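ABC transporter substrate binding protein (Ribose) (Agrobacterium vitis, PDB 4WUT) probably captures sugars outside the membrane for uptake by an ABC transporter, and here holds beta-D-fucopyranose. Local coordinates at residues 157-162 with 216-221; 112-117 with 163-168. One frame throughout, in Å; residues are numbered along the deposited sequence.

Interaction 1 (157-162 with 216-221). With FCB (beta-D-fucopyranose), chain E.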
loop_
_atom_site.group_PDB
_atom_site.type_symbol
_atom_site.label_atom_id
_atom_site.label_comp_id
_atom_site.label_asym_id
_atom_site.label_seq_id
_atom_site.Cartn_x
_atom_site.Cartn_y
_atom_site.Cartn_z
HETATM N N MSE A 157 6.375 4.333 11.964
HETATM C CA MSE A 157 6.140 2.888 11.940
HETATM C C MSE A 157 5.918 2.490 10.489
HETATM O O MSE A 157 4.866 2.770 9.881
HETATM C CB MSE A 157 4.905 2.517 12.782
HETATM C CG MSE A 157 4.822 3.258 14.117
HETATM SE SE MSE A 157 6.437 3.188 15.239
HETATM C CE MSE A 157 6.420 1.350 15.742
ATOM N N SER A 158 6.925 1.822 9.920
ATOM C CA SER A 158 6.857 1.389 8.542
ATOM C C SER A 158 6.689 -0.132 8.467
ATOM O O SER A 158 6.435 -0.773 9.472
ATOM C CB SER A 158 8.087 1.867 7.786
ATOM O OG SER A 158 7.943 1.595 6.399
ATOM N N TYR A 159 6.744 -0.662 7.253
ATOM C CA TYR A 159 6.348 -2.040 7.020
ATOM C C TYR A 159 7.520 -2.863 6.502
ATOM O O TYR A 159 8.250 -3.451 7.295
ATOM C CB TYR A 159 5.073 -2.142 6.136
ATOM C CG TYR A 159 4.910 -1.258 4.943
ATOM C CD1 TYR A 159 4.633 0.097 5.089
ATOM C CD2 TYR A 159 4.893 -1.785 3.658
ATOM C CE1 TYR A 159 4.420 0.909 4.010
ATOM C CE2 TYR A 159 4.670 -0.977 2.568
ATOM C CZ TYR A 159 4.434 0.373 2.748
ATOM O OH TYR A 159 4.208 1.184 1.670
ATOM N N VAL A 160 7.684 -2.915 5.184
ATOM C CA VAL A 160 8.808 -3.652 4.586
ATOM C C VAL A 160 9.765 -2.645 3.979
ATOM O O VAL A 160 9.408 -1.917 3.035
ATOM C CB VAL A 160 8.319 -4.665 3.525
ATOM C CG1 VAL A 160 9.503 -5.365 2.840
ATOM C CG2 VAL A 160 7.395 -5.737 4.150
ATOM N N ALA A 161 10.974 -2.569 4.526
ATOM C CA ALA A 161 11.925 -1.546 4.102
ATOM C C ALA A 161 12.262 -1.735 2.627
ATOM O O ALA A 161 12.698 -2.813 2.202
ATOM C CB ALA A 161 13.181 -1.622 4.940
ATOM N N GLY A 162 12.091 -0.673 1.856
ATOM C CA GLY A 162 12.450 -0.692 0.453
ATOM C C GLY A 162 11.418 -1.321 -0.467
ATOM O O GLY A 162 11.648 -1.432 -1.668
ATOM N N PHE A 216 3.125 7.865 13.026
ATOM C CA PHE A 216 2.692 7.553 11.669
ATOM C C PHE A 216 2.821 6.061 11.396
ATOM O O PHE A 216 3.866 5.484 11.635
ATOM C CB PHE A 216 3.565 8.367 10.698
ATOM C CG PHE A 216 3.349 8.072 9.242
ATOM C CD1 PHE A 216 2.082 8.100 8.688
ATOM C CD2 PHE A 216 4.430 7.818 8.399
ATOM C CE1 PHE A 216 1.880 7.873 7.341
ATOM C CE2 PHE A 216 4.220 7.574 7.066
ATOM C CZ PHE A 216 2.956 7.585 6.544
ATOM N N GLY A 217 1.730 5.448 10.952
ATOM C CA GLY A 217 1.685 4.042 10.584
ATOM C C GLY A 217 1.466 3.911 9.090
ATOM O O GLY A 217 0.397 4.271 8.596
ATOM N N ALA A 218 2.446 3.390 8.354
ATOM C CA ALA A 218 2.489 3.657 6.925
ATOM C C ALA A 218 1.749 2.700 6.007
ATOM O O ALA A 218 1.759 2.876 4.791
ATOM C CB ALA A 218 3.946 3.807 6.480
ATOM N N ASN A 219 1.141 1.656 6.556
ATOM C CA ASN A 219 0.236 0.819 5.787
ATOM C C ASN A 219 -0.809 0.161 6.688
ATOM O O ASN A 219 -0.797 0.333 7.914
ATOM C CB ASN A 219 0.979 -0.217 4.922
ATOM C CG ASN A 219 1.439 -1.447 5.692
ATOM O OD1 ASN A 219 1.536 -1.469 6.920
ATOM N ND2 ASN A 219 1.755 -2.493 4.945
ATOM N N GLU A 220 -1.695 -0.587 6.060
ATOM C CA GLU A 220 -2.871 -1.119 6.743
ATOM C C GLU A 220 -2.542 -1.917 8.025
ATOM O O GLU A 220 -2.977 -1.542 9.126
ATOM C CB GLU A 220 -3.750 -1.919 5.771
ATOM C CG GLU A 220 -5.001 -2.503 6.422
ATOM C CD GLU A 220 -5.750 -3.439 5.476
ATOM O OE1 GLU A 220 -5.221 -4.531 5.165
ATOM O OE2 GLU A 220 -6.848 -3.083 5.011
ATOM N N PRO A 221 -1.764 -3.008 7.911
ATOM C CA PRO A 221 -1.537 -3.769 9.138
ATOM C C PRO A 221 -0.720 -2.995 10.174
ATOM O O PRO A 221 -0.891 -3.181 11.381
ATOM C CB PRO A 221 -0.768 -4.997 8.657
ATOM C CG PRO A 221 -0.138 -4.552 7.350
ATOM C CD PRO A 221 -1.183 -3.688 6.745
HETATM C C1 FCB E . -0.897 -0.834 1.371
HETATM C C2 FCB E . 0.365 -0.833 0.520
HETATM C C3 FCB E . 0.626 -2.122 -0.042
HETATM C C4 FCB E . 0.633 -3.212 1.064
HETATM C C5 FCB E . -0.706 -3.029 1.830
HETATM C C6 FCB E . -0.868 -4.055 2.989
HETATM O O1 FCB E . -0.862 0.314 2.077
HETATM O O2 FCB E . 0.126 0.115 -0.557
HETATM O O3 FCB E . 1.920 -2.037 -0.692
HETATM O O4 FCB E . 1.792 -3.085 1.924
HETATM O O5 FCB E . -0.757 -1.798 2.405
#

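Interaction 2 (112-117 with 163-168). With FCB (beta-D-fucopyranose), chain E.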
loop_
_atom_site.group_PDB
_atom_site.type_symbol
_atom_site.label_atom_id
_atom_site.label_comp_id
_atom_site.label_asym_id
_atom_site.label_seq_id
_atom_site.Cartn_x
_atom_site.Cartn_y
_atom_site.Cartn_z
ATOM N N ILE A 112 1.886 -3.554 -13.561
ATOM C CA ILE A 112 2.300 -3.428 -12.169
ATOM C C ILE A 112 1.315 -2.563 -11.397
ATOM O O ILE A 112 0.903 -1.485 -11.879
ATOM C CB ILE A 112 3.716 -2.824 -12.072
ATOM C CG1 ILE A 112 4.711 -3.662 -12.897
ATOM C CG2 ILE A 112 4.163 -2.675 -10.635
ATOM C CD1 ILE A 112 4.935 -5.063 -12.400
ATOM N N ILE A 113 0.902 -3.044 -10.227
ATOM C CA ILE A 113 0.048 -2.258 -9.349
ATOM C C ILE A 113 0.697 -2.020 -7.994
ATOM O O ILE A 113 1.525 -2.828 -7.535
ATOM C CB ILE A 113 -1.339 -2.891 -9.170
ATOM C CG1 ILE A 113 -1.205 -4.343 -8.706
ATOM C CG2 ILE A 113 -2.147 -2.773 -10.454
ATOM C CD1 ILE A 113 -2.478 -4.905 -8.124
ATOM N N ASP A 114 0.372 -0.865 -7.416
ATOM C CA ASP A 114 0.605 -0.552 -6.007
ATOM C C ASP A 114 2.038 -0.192 -5.639
ATOM O O ASP A 114 2.289 0.850 -5.027
ATOM C CB ASP A 114 0.126 -1.681 -5.095
ATOM C CG ASP A 114 0.460 -1.417 -3.662
ATOM O OD1 ASP A 114 -0.223 -0.569 -3.039
ATOM O OD2 ASP A 114 1.435 -2.016 -3.133
ATOM N N SER A 115 2.978 -1.061 -5.998
ATOM C CA SER A 115 4.360 -0.939 -5.555
ATOM C C SER A 115 5.252 -0.970 -6.782
ATOM O O SER A 115 5.152 -1.869 -7.617
ATOM C CB SER A 115 4.728 -2.105 -4.647
ATOM O OG SER A 115 4.229 -1.909 -3.353
HETATM N N MSE A 116 6.109 0.029 -6.906
HETATM C CA MSE A 116 6.964 0.159 -8.069
HETATM C C MSE A 116 7.971 -0.970 -8.238
HETATM O O MSE A 116 8.348 -1.669 -7.278
HETATM C CB MSE A 116 7.740 1.485 -8.002
HETATM C CG MSE A 116 8.478 1.707 -6.720
HETATM SE SE MSE A 116 9.826 3.129 -6.840
HETATM C CE MSE A 116 11.110 2.287 -8.064
ATOM N N LEU A 117 8.378 -1.132 -9.488
ATOM C CA LEU A 117 9.602 -1.850 -9.827
ATOM C C LEU A 117 10.724 -0.867 -10.093
ATOM O O LEU A 117 10.484 0.293 -10.432
ATOM C CB LEU A 117 9.416 -2.672 -11.095
ATOM C CG LEU A 117 8.643 -3.977 -11.018
ATOM C CD1 LEU A 117 8.645 -4.667 -12.373
ATOM C CD2 LEU A 117 9.208 -4.924 -9.934
ATOM N N ALA A 163 10.276 -1.749 0.070
ATOM C CA ALA A 163 9.218 -2.209 -0.787
ATOM C C ALA A 163 8.771 -0.986 -1.638
ATOM O O ALA A 163 8.919 0.162 -1.217
ATOM C CB ALA A 163 8.088 -2.812 0.017
ATOM N N GLY A 164 8.322 -1.218 -2.852
ATOM C CA GLY A 164 8.111 -0.140 -3.785
ATOM C C GLY A 164 7.251 0.977 -3.247
ATOM O O GLY A 164 7.636 2.143 -3.340
ATOM N N SER A 165 6.090 0.650 -2.699
ATOM C CA SER A 165 5.210 1.721 -2.176
ATOM C C SER A 165 5.837 2.409 -0.951
ATOM O O SER A 165 5.623 3.605 -0.710
ATOM C CB SER A 165 3.852 1.150 -1.821
ATOM O OG SER A 165 3.988 0.109 -0.865
ATOM N N GLU A 166 6.639 1.665 -0.205
ATOM C CA GLU A 166 7.210 2.148 1.045
ATOM C C GLU A 166 8.248 3.248 0.805
ATOM O O GLU A 166 8.332 4.199 1.572
ATOM C CB GLU A 166 7.873 0.986 1.796
ATOM C CG GLU A 166 8.200 1.264 3.247
ATOM C CD GLU A 166 9.602 1.830 3.492
ATOM O OE1 GLU A 166 10.465 1.745 2.584
ATOM O OE2 GLU A 166 9.846 2.355 4.608
ATOM N N ILE A 167 9.067 3.094 -0.229
ATOM C CA ILE A 167 10.140 4.057 -0.515
ATOM C C ILE A 167 9.611 5.484 -0.655
ATOM O O ILE A 167 10.077 6.411 0.013
ATOM C CB ILE A 167 10.838 3.719 -1.835
ATOM C CG1 ILE A 167 11.485 2.336 -1.774
ATOM C CG2 ILE A 167 11.874 4.795 -2.178
ATOM C CD1 ILE A 167 11.993 1.844 -3.132
ATOM N N GLY A 168 8.635 5.653 -1.544
ATOM C CA GLY A 168 8.074 6.957 -1.806
ATOM C C GLY A 168 7.229 7.447 -0.652
ATOM O O GLY A 168 7.274 8.612 -0.302
HETATM C C1 FCB E . -0.897 -0.834 1.371
HETATM C C2 FCB E . 0.365 -0.833 0.520
HETATM C C3 FCB E . 0.626 -2.122 -0.042
HETATM C C4 FCB E . 0.633 -3.212 1.064
HETATM C C5 FCB E . -0.706 -3.029 1.830
HETATM C C6 FCB E . -0.868 -4.055 2.989
HETATM O O1 FCB E . -0.862 0.314 2.077
HETATM O O2 FCB E . 0.126 0.115 -0.557
HETATM O O3 FCB E . 1.920 -2.037 -0.692
HETATM O O4 FCB E . 1.792 -3.085 1.924
HETATM O O5 FCB E . -0.757 -1.798 2.405
#

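Interaction 1 (157-162 with 216-221)
Tyr-159 and Asn-219 stack flat on each other, ring and amide planes only 8° apart. Asn-219 ND2 lies over one face of the phenol ring, 3.4 Å from Tyr-159 CG, and Asn-219 CB makes a CH-pi contact with the same ring, 3.8 Å from its centroid. The amide's polar atoms are well supplied: ND2 donates to O4 of the fucose (3.1 Å, N-H...O angle 158°) and also bonds to Ser-193 OG, while OD1 pairs with Thr-222 OG1. Asparagine suits this place because its side chain, at the N-cap, also caps a backbone N-H in the first turn of helix 220-232. A chi1 of 80° puts Asn-219 CG between the backbone N and the carbonyl carbon, which brings the amide against the ring face. Tyr-159 OH is bonded to Ser-165 OG. On the strands leading to the stack, selenomethionine Met-157 donates its N-H to Phe-216 O (2.8 Å), and its O receives Ala-218 N at 2.9 Å plus a CA-H...O contact from Gly-217. The small Ala-218 leaves room for the ring, its CB 3.8 Å from Tyr-159 CE1, and its O is taken by Arg-169. Neighbouring parallel strands whose carboxyl ends open into binding loops are typical of the Rossmann-like lobes of periplasmic binding proteins, here lining the sugar pocket.

Interaction 2 (112-117 with 163-168)
The carboxylate of Asp-114, whose OD2 comes within 4.0 Å of Ser-165 OG, is met from above its plane by Ser-115 OG, which donates to OD2 from 42° out of the plane. Its two oxygens each take a hydroxyl of the fucose: O2 donates to OD1 (2.6 Å), and O3 to OD2 over a very short 2.5 Å. This is the interlobe cleft of a type I periplasmic binding protein, where the loop after strand 110-113 of one lobe faces the start of helix 164-180 of the other. An aspartate suits a sugar site because its paired acceptors match adjacent hydroxyls. Ser-115 OG, anti to its carbonyl carbon (chi1 -79°), accepts the backbone N-H of Ser-165 at 3.2 Å, and the same oxygen is bonded to Lys-31 NZ. Ser-165 OG, also held by Tyr-159, lies 3.0 Å from fucose O3; serine's short side chain brings a hydroxyl up to the sugar without bulk. Gly-164, having no CB, lets the two backbones close to 4.2 Å between its CA and that of Ser-115. Farther out, the selenium of selenomethionine Met-116 lies 4.5 Å from Ile-167 CD1, and Met-116 CG presses on Gly-164 CA at a tight 3.5 Å.

Overall arrangement
Interactions 1 and 2 have centres 12 Å apart and share the fucose, gripping different hydroxyls: interaction 1 reaches O4, interaction 2 reaches O2 and O3. Interaction 1 lies within one lobe, whereas interaction 2 spans the cleft, consistent with a closed, ligand-bound state. Their segments alternate along the chain: 157-162 runs directly into 163-168, and residues 159-163 form the turn joining strand 153-158 to helix 164-180. Two side-chain hydrogen bonds brace this turn: Tyr-159 OH to Ser-165 OG (2.8 Å) and Ser-158 OG to Glu-166 OE2 (2.7 Å). The tyrosine stacked in interaction 1 therefore probably helps position a serine that touches the sugar in interaction 2.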